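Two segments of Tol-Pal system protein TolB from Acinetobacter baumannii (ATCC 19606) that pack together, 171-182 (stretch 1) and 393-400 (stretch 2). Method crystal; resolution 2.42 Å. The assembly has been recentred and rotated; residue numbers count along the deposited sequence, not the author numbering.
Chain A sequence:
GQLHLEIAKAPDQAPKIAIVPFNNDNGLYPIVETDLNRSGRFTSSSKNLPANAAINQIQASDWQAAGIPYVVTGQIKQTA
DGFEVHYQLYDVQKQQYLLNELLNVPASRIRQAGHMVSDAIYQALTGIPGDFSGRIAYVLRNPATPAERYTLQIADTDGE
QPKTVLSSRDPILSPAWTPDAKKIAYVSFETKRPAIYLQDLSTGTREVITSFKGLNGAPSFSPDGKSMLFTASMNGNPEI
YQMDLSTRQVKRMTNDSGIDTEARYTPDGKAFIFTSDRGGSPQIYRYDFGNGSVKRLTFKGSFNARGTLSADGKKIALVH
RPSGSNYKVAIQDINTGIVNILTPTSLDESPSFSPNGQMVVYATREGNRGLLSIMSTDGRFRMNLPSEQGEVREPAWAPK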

ATOM      1  N   PRO A 171      17.967  -5.567 -13.648  1.00 50.72           N
ATOM      2  CA  PRO A 171      17.190  -5.452 -12.404  1.00 38.61           C
ATOM      3  C   PRO A 171      16.725  -4.030 -12.119  1.00 39.38           C
ATOM      4  O   PRO A 171      17.485  -3.068 -12.245  1.00 45.15           O
ATOM      5  N   ILE A 172      15.454  -3.914 -11.738  1.00 38.23           N
ATOM      6  CA  ILE A 172      14.883  -2.695 -11.175  1.00 37.16           C
ATOM      7  C   ILE A 172      14.375  -3.048  -9.785  1.00 34.79           C
ATOM      8  O   ILE A 172      13.514  -3.926  -9.642  1.00 33.58           O
ATOM      9  N   LEU A 173      14.907  -2.378  -8.764  1.00 28.98           N
ATOM     10  CA  LEU A 173      14.668  -2.773  -7.384  1.00 30.96           C
ATOM     11  C   LEU A 173      14.204  -1.593  -6.542  1.00 43.13           C
ATOM     12  O   LEU A 173      14.534  -0.437  -6.818  1.00 42.52           O
ATOM     13  N   SER A 174      13.426  -1.916  -5.507  1.00 37.53           N
ATOM     14  CA  SER A 174      13.065  -1.030  -4.404  1.00 34.01           C
ATOM     15  C   SER A 174      12.412   0.270  -4.862  1.00 31.58           C
ATOM     16  O   SER A 174      13.035   1.336  -4.778  1.00 32.93           O
ATOM     17  N   PRO A 175      11.166   0.234  -5.332  1.00 30.99           N
ATOM     18  CA  PRO A 175      10.446   1.490  -5.585  1.00 38.46           C
ATOM     19  C   PRO A 175      10.083   2.161  -4.267  1.00 35.76           C
ATOM     20  O   PRO A 175       9.579   1.517  -3.345  1.00 41.70           O
ATOM     21  N   ALA A 176      10.356   3.462  -4.182  1.00 32.12           N
ATOM     22  CA  ALA A 176      10.097   4.239  -2.977  1.00 33.78           C
ATOM     23  C   ALA A 176       9.328   5.497  -3.347  1.00 40.77           C
ATOM     24  O   ALA A 176       9.703   6.205  -4.286  1.00 33.95           O
ATOM     25  N   TRP A 177       8.261   5.774  -2.603  1.00 37.39           N
ATOM     26  CA  TRP A 177       7.379   6.894  -2.897  1.00 38.59           C
ATOM     27  C   TRP A 177       7.887   8.165  -2.230  1.00 34.49           C
ATOM     28  O   TRP A 177       8.271   8.149  -1.056  1.00 40.06           O
ATOM     29  N   THR A 178       7.887   9.260  -2.982  1.00 40.91           N
ATOM     30  CA  THR A 178       8.198  10.556  -2.412  1.00 32.96           C
ATOM     31  C   THR A 178       7.066  10.988  -1.474  1.00 38.07           C
ATOM     32  O   THR A 178       5.918  10.569  -1.648  1.00 32.17           O
ATOM     33  N   PRO A 179       7.377  11.797  -0.449  1.00 40.84           N
ATOM     34  CA  PRO A 179       6.375  12.092   0.599  1.00 32.69           C
ATOM     35  C   PRO A 179       5.006  12.517   0.086  1.00 42.30           C
ATOM     36  O   PRO A 179       3.991  12.086   0.646  1.00 45.03           O
ATOM     37  N   ASP A 180       4.940  13.352  -0.949  1.00 40.01           N
ATOM     38  CA  ASP A 180       3.661  13.773  -1.503  1.00 41.87           C
ATOM     39  C   ASP A 180       3.219  12.916  -2.685  1.00 43.86           C
ATOM     40  O   ASP A 180       2.264  13.285  -3.379  1.00 36.90           O
ATOM     41  N   ALA A 181       3.896  11.792  -2.929  1.00 38.72           N
ATOM     42  CA  ALA A 181       3.533  10.817  -3.957  1.00 41.90           C
ATOM     43  C   ALA A 181       3.519  11.411  -5.363  1.00 33.13           C
ATOM     44  O   ALA A 181       2.870  10.866  -6.260  1.00 47.75           O
ATOM     45  N   LYS A 182       4.226  12.520  -5.580  1.00 38.76           N
ATOM     46  CA  LYS A 182       4.332  13.092  -6.917  1.00 44.57           C
ATOM     47  C   LYS A 182       5.466  12.481  -7.722  1.00 42.64           C
ATOM     48  O   LYS A 182       5.395  12.447  -8.955  1.00 42.46           O
ATOM     49  N   ARG A 393       7.105  -8.202  -7.040  1.00 34.21           N
ATOM     50  CA  ARG A 393       8.018  -8.008  -5.923  1.00 39.75           C
ATOM     51  C   ARG A 393       8.056  -6.544  -5.511  1.00 30.07           C
ATOM     52  O   ARG A 393       7.763  -5.642  -6.301  1.00 33.05           O
ATOM     53  N   GLU A 394       8.426  -6.329  -4.248  1.00 33.62           N
ATOM     54  CA  GLU A 394       8.736  -5.028  -3.663  1.00 28.37           C
ATOM     55  C   GLU A 394       7.616  -4.013  -3.861  1.00 31.33           C
ATOM     56  O   GLU A 394       7.805  -3.017  -4.572  1.00 32.59           O
ATOM     57  N   PRO A 395       6.452  -4.212  -3.250  1.00 27.99           N
ATOM     58  CA  PRO A 395       5.383  -3.218  -3.361  1.00 31.55           C
ATOM     59  C   PRO A 395       5.639  -2.018  -2.462  1.00 26.80           C
ATOM     60  O   PRO A 395       6.358  -2.089  -1.463  1.00 35.96           O
ATOM     61  N   ALA A 396       5.028  -0.896  -2.840  1.00 31.16           N
ATOM     62  CA  ALA A 396       5.147   0.338  -2.067  1.00 32.81           C
ATOM     63  C   ALA A 396       3.848   1.118  -2.214  1.00 37.53           C
ATOM     64  O   ALA A 396       3.583   1.688  -3.277  1.00 31.38           O
ATOM     65  N   TRP A 397       3.046   1.137  -1.153  1.00 34.44           N
ATOM     66  CA  TRP A 397       1.788   1.871  -1.168  1.00 30.24           C
ATOM     67  C   TRP A 397       2.056   3.370  -1.135  1.00 34.51           C
ATOM     68  O   TRP A 397       2.788   3.861  -0.272  1.00 32.05           O
ATOM     69  N   ALA A 398       1.464   4.097  -2.080  1.00 29.60           N
ATOM     70  CA  ALA A 398       1.660   5.538  -2.136  1.00 40.29           C
ATOM     71  C   ALA A 398       1.042   6.202  -0.907  1.00 39.55           C
ATOM     72  O   ALA A 398      -0.076   5.860  -0.511  1.00 35.15           O
ATOM     73  N   PRO A 399       1.736   7.148  -0.289  1.00 38.31           N
ATOM     74  CA  PRO A 399       1.231   7.788   0.928  1.00 45.02           C
ATOM     75  C   PRO A 399       0.142   8.806   0.604  1.00 46.44           C
ATOM     76  O   PRO A 399      -0.203   9.049  -0.552  1.00 47.72           O
ATOM     77  N   LYS A 400      -0.398   9.405   1.660  1.00 68.71           N
ATOM     78  CA  LYS A 400      -1.429  10.428   1.528  1.00 74.72           C
ATOM     79  C   LYS A 400      -0.958  11.745   2.134  1.00 82.99           C
ATOM     80  O   LYS A 400       0.093  11.806   2.773  1.00 83.47           O
ATOM     81  OXT LYS A 400      -1.614  12.777   2.000  1.00 88.92           O
TER

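When two nearly parallel strands run side by side without pairing their backbones, side chains and water can supply the polar links, as these segments of TolB illustrate. Glu394 points toward stretch 1, and its carboxylate (chi1 m, chi2 t) reaches Ser174 with both oxygens. Ser174 N donates to Glu394 OE1 at 3.1 Å with an almost linear geometry, while Ser174 OG, placed by an m rotamer, donates to Glu394 OE2 at 3.0 Å. One acidic group thus satisfies a backbone amide and a hydroxyl of the same residue. Water extends the link: water 1 donates to Ile172 O (2.8 Å) and Glu394 OE1 (2.6 Å), and water 2 donates to Pro175 O (2.8 Å) and, weakly, to Glu394 O (3.4 Å).

Farther along, Trp177 points toward stretch 2 with chi1 m and chi2 near 98°. Its NE1 lies 2.5 Å from Ala396 O, close to the ring plane, but the bent angle of 130° makes this hydrogen bond weak. The same orientation lays a ring face against Ala398, whose CB sits 3.5 Å from the centroid of the Trp177 six-membered ring, a CH-pi contact. Ala396 CB packs 3.5 Å from Trp177 CD1, and Pro399 CD meets Trp177 CB at 3.5 Å. At the end of the type I turn, Ala181 CB closes the apolar patch, 4.0 Å from Pro399 CD.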

ATOM      1  CB  PRO A 171      18.167  -5.943 -11.330  1.00 45.83           C
ATOM      2  CG  PRO A 171      19.139  -6.807 -12.041  1.00 38.87           C
ATOM      3  CD  PRO A 171      19.163  -6.414 -13.486  1.00 42.30           C
ATOM      4  CB  ILE A 172      13.753  -2.127 -12.047  1.00 40.85           C
ATOM      5  CG1 ILE A 172      14.304  -1.619 -13.380  1.00 41.27           C
ATOM      6  CG2 ILE A 172      13.023  -1.013 -11.312  1.00 35.03           C
ATOM      7  CD1 ILE A 172      13.228  -1.266 -14.386  1.00 45.67           C
ATOM      8  CB  LEU A 173      15.931  -3.375  -6.747  1.00 31.70           C
ATOM      9  CG  LEU A 173      16.774  -4.325  -7.599  1.00 39.61           C
ATOM     10  CD1 LEU A 173      18.144  -4.525  -6.973  1.00 33.95           C
ATOM     11  CD2 LEU A 173      16.065  -5.657  -7.779  1.00 39.67           C
ATOM     12  CB  SER A 174      14.304  -0.717  -3.564  1.00 38.54           C
ATOM     13  OG  SER A 174      14.940  -1.907  -3.132  1.00 48.36           O
ATOM     14  CB  PRO A 175       9.197   1.052  -6.361  1.00 26.58           C
ATOM     15  CG  PRO A 175       9.318  -0.425  -6.573  1.00 37.27           C
ATOM     16  CD  PRO A 175      10.357  -0.954  -5.647  1.00 40.01           C
ATOM     17  CB  ALA A 176      11.399   4.606  -2.260  1.00 34.45           C
ATOM     18  CB  TRP A 177       5.956   6.591  -2.429  1.00 35.03           C
ATOM     19  CG  TRP A 177       5.190   5.714  -3.364  1.00 34.89           C
ATOM     20  CD1 TRP A 177       5.014   4.367  -3.262  1.00 28.74           C
ATOM     21  CD2 TRP A 177       4.491   6.123  -4.545  1.00 36.21           C
ATOM     22  NE1 TRP A 177       4.249   3.909  -4.307  1.00 36.12           N
ATOM     23  CE2 TRP A 177       3.916   4.967  -5.110  1.00 33.81           C
ATOM     24  CE3 TRP A 177       4.297   7.354  -5.180  1.00 37.62           C
ATOM     25  CZ2 TRP A 177       3.159   5.005  -6.279  1.00 39.13           C
ATOM     26  CZ3 TRP A 177       3.545   7.390  -6.340  1.00 35.37           C
ATOM     27  CH2 TRP A 177       2.985   6.223  -6.877  1.00 47.41           C
ATOM     28  CB  THR A 178       8.421  11.580  -3.531  1.00 40.23           C
ATOM     29  OG1 THR A 178       9.745  12.122  -3.430  1.00 43.16           O
ATOM     30  CG2 THR A 178       7.409  12.709  -3.480  1.00 42.78           C
ATOM     31  CB  PRO A 179       7.036  13.219   1.404  1.00 42.07           C
ATOM     32  CG  PRO A 179       8.486  13.105   1.138  1.00 39.57           C
ATOM     33  CD  PRO A 179       8.710  12.331  -0.122  1.00 36.10           C
ATOM     34  CB  ASP A 180       3.712  15.255  -1.899  1.00 41.60           C
ATOM     35  CG  ASP A 180       4.841  15.574  -2.866  1.00 49.22           C
ATOM     36  OD1 ASP A 180       5.133  14.752  -3.755  1.00 40.09           O
ATOM     37  OD2 ASP A 180       5.441  16.662  -2.733  1.00 51.29           O
ATOM     38  CB  ALA A 181       2.178  10.165  -3.651  1.00 33.38           C
ATOM     39  CB  LYS A 182       4.532  14.608  -6.834  1.00 40.99           C
ATOM     40  CG  LYS A 182       3.256  15.416  -6.987  1.00 54.41           C
ATOM     41  CD  LYS A 182       3.184  16.525  -5.950  1.00 62.79           C
ATOM     42  CE  LYS A 182       1.924  17.356  -6.115  1.00 54.99           C
ATOM     43  NZ  LYS A 182       2.119  18.754  -5.638  1.00 67.11           N
ATOM     44  CB  ARG A 393       9.440  -8.479  -6.267  1.00 36.96           C
ATOM     45  CG  ARG A 393       9.507  -9.849  -6.921  1.00 46.96           C
ATOM     46  CD  ARG A 393       9.519 -10.945  -5.875  1.00 33.85           C
ATOM     47  NE  ARG A 393      10.431 -10.635  -4.782  1.00 36.86           N
ATOM     48  CZ  ARG A 393      11.598 -11.233  -4.590  1.00 49.42           C
ATOM     49  NH1 ARG A 393      12.025 -12.189  -5.399  1.00 48.53           N
ATOM     50  NH2 ARG A 393      12.355 -10.864  -3.561  1.00 48.16           N
ATOM     51  CB  GLU A 394      10.043  -4.495  -4.253  1.00 35.50           C
ATOM     52  CG  GLU A 394      11.282  -4.915  -3.479  1.00 37.67           C
ATOM     53  CD  GLU A 394      12.559  -4.761  -4.284  1.00 43.67           C
ATOM     54  OE1 GLU A 394      12.493  -4.835  -5.530  1.00 33.06           O
ATOM     55  OE2 GLU A 394      13.629  -4.565  -3.671  1.00 39.78           O
ATOM     56  CB  PRO A 395       4.139  -3.989  -2.910  1.00 41.19           C
ATOM     57  CG  PRO A 395       4.669  -4.984  -1.939  1.00 33.97           C
ATOM     58  CD  PRO A 395       6.041  -5.372  -2.437  1.00 32.88           C
ATOM     59  CB  ALA A 396       6.342   1.167  -2.530  1.00 27.82           C
ATOM     60  CB  TRP A 397       0.926   1.460   0.025  1.00 36.25           C
ATOM     61  CG  TRP A 397      -0.551   1.506  -0.232  1.00 42.53           C
ATOM     62  CD1 TRP A 397      -1.256   2.535  -0.788  1.00 33.78           C
ATOM     63  CD2 TRP A 397      -1.507   0.481   0.068  1.00 33.04           C
ATOM     64  NE1 TRP A 397      -2.591   2.211  -0.855  1.00 39.40           N
ATOM     65  CE2 TRP A 397      -2.770   0.955  -0.336  1.00 36.20           C
ATOM     66  CE3 TRP A 397      -1.416  -0.793   0.637  1.00 32.94           C
ATOM     67  CZ2 TRP A 397      -3.933   0.201  -0.190  1.00 43.39           C
ATOM     68  CZ3 TRP A 397      -2.571  -1.541   0.781  1.00 33.36           C
ATOM     69  CH2 TRP A 397      -3.813  -1.041   0.369  1.00 39.76           C
ATOM     70  CB  ALA A 398       1.047   6.119  -3.409  1.00 31.73           C
ATOM     71  CB  PRO A 399       2.478   8.465   1.499  1.00 52.50           C
ATOM     72  CG  PRO A 399       3.281   8.802   0.289  1.00 44.31           C
ATOM     73  CD  PRO A 399       3.069   7.652  -0.662  1.00 42.37           C
ATOM     74  CB  LYS A 400      -2.728   9.973   2.195  1.00 78.32           C
ATOM     75  CG  LYS A 400      -3.878   9.741   1.227  1.00 77.48           C
ATOM     76  CD  LYS A 400      -3.581   8.586   0.284  1.00 69.49           C
ATOM     77  CE  LYS A 400      -4.789   8.251  -0.576  1.00 64.22           C
ATOM     78  NZ  LYS A 400      -6.058   8.312   0.201  1.00 67.96           N
TER
HETATM   79  O   HOH W   1      12.282  -5.858  -7.954  1.00 32.25           O
HETATM   80  O   HOH W   2       9.698  -1.181  -2.495  0.50 30.91           O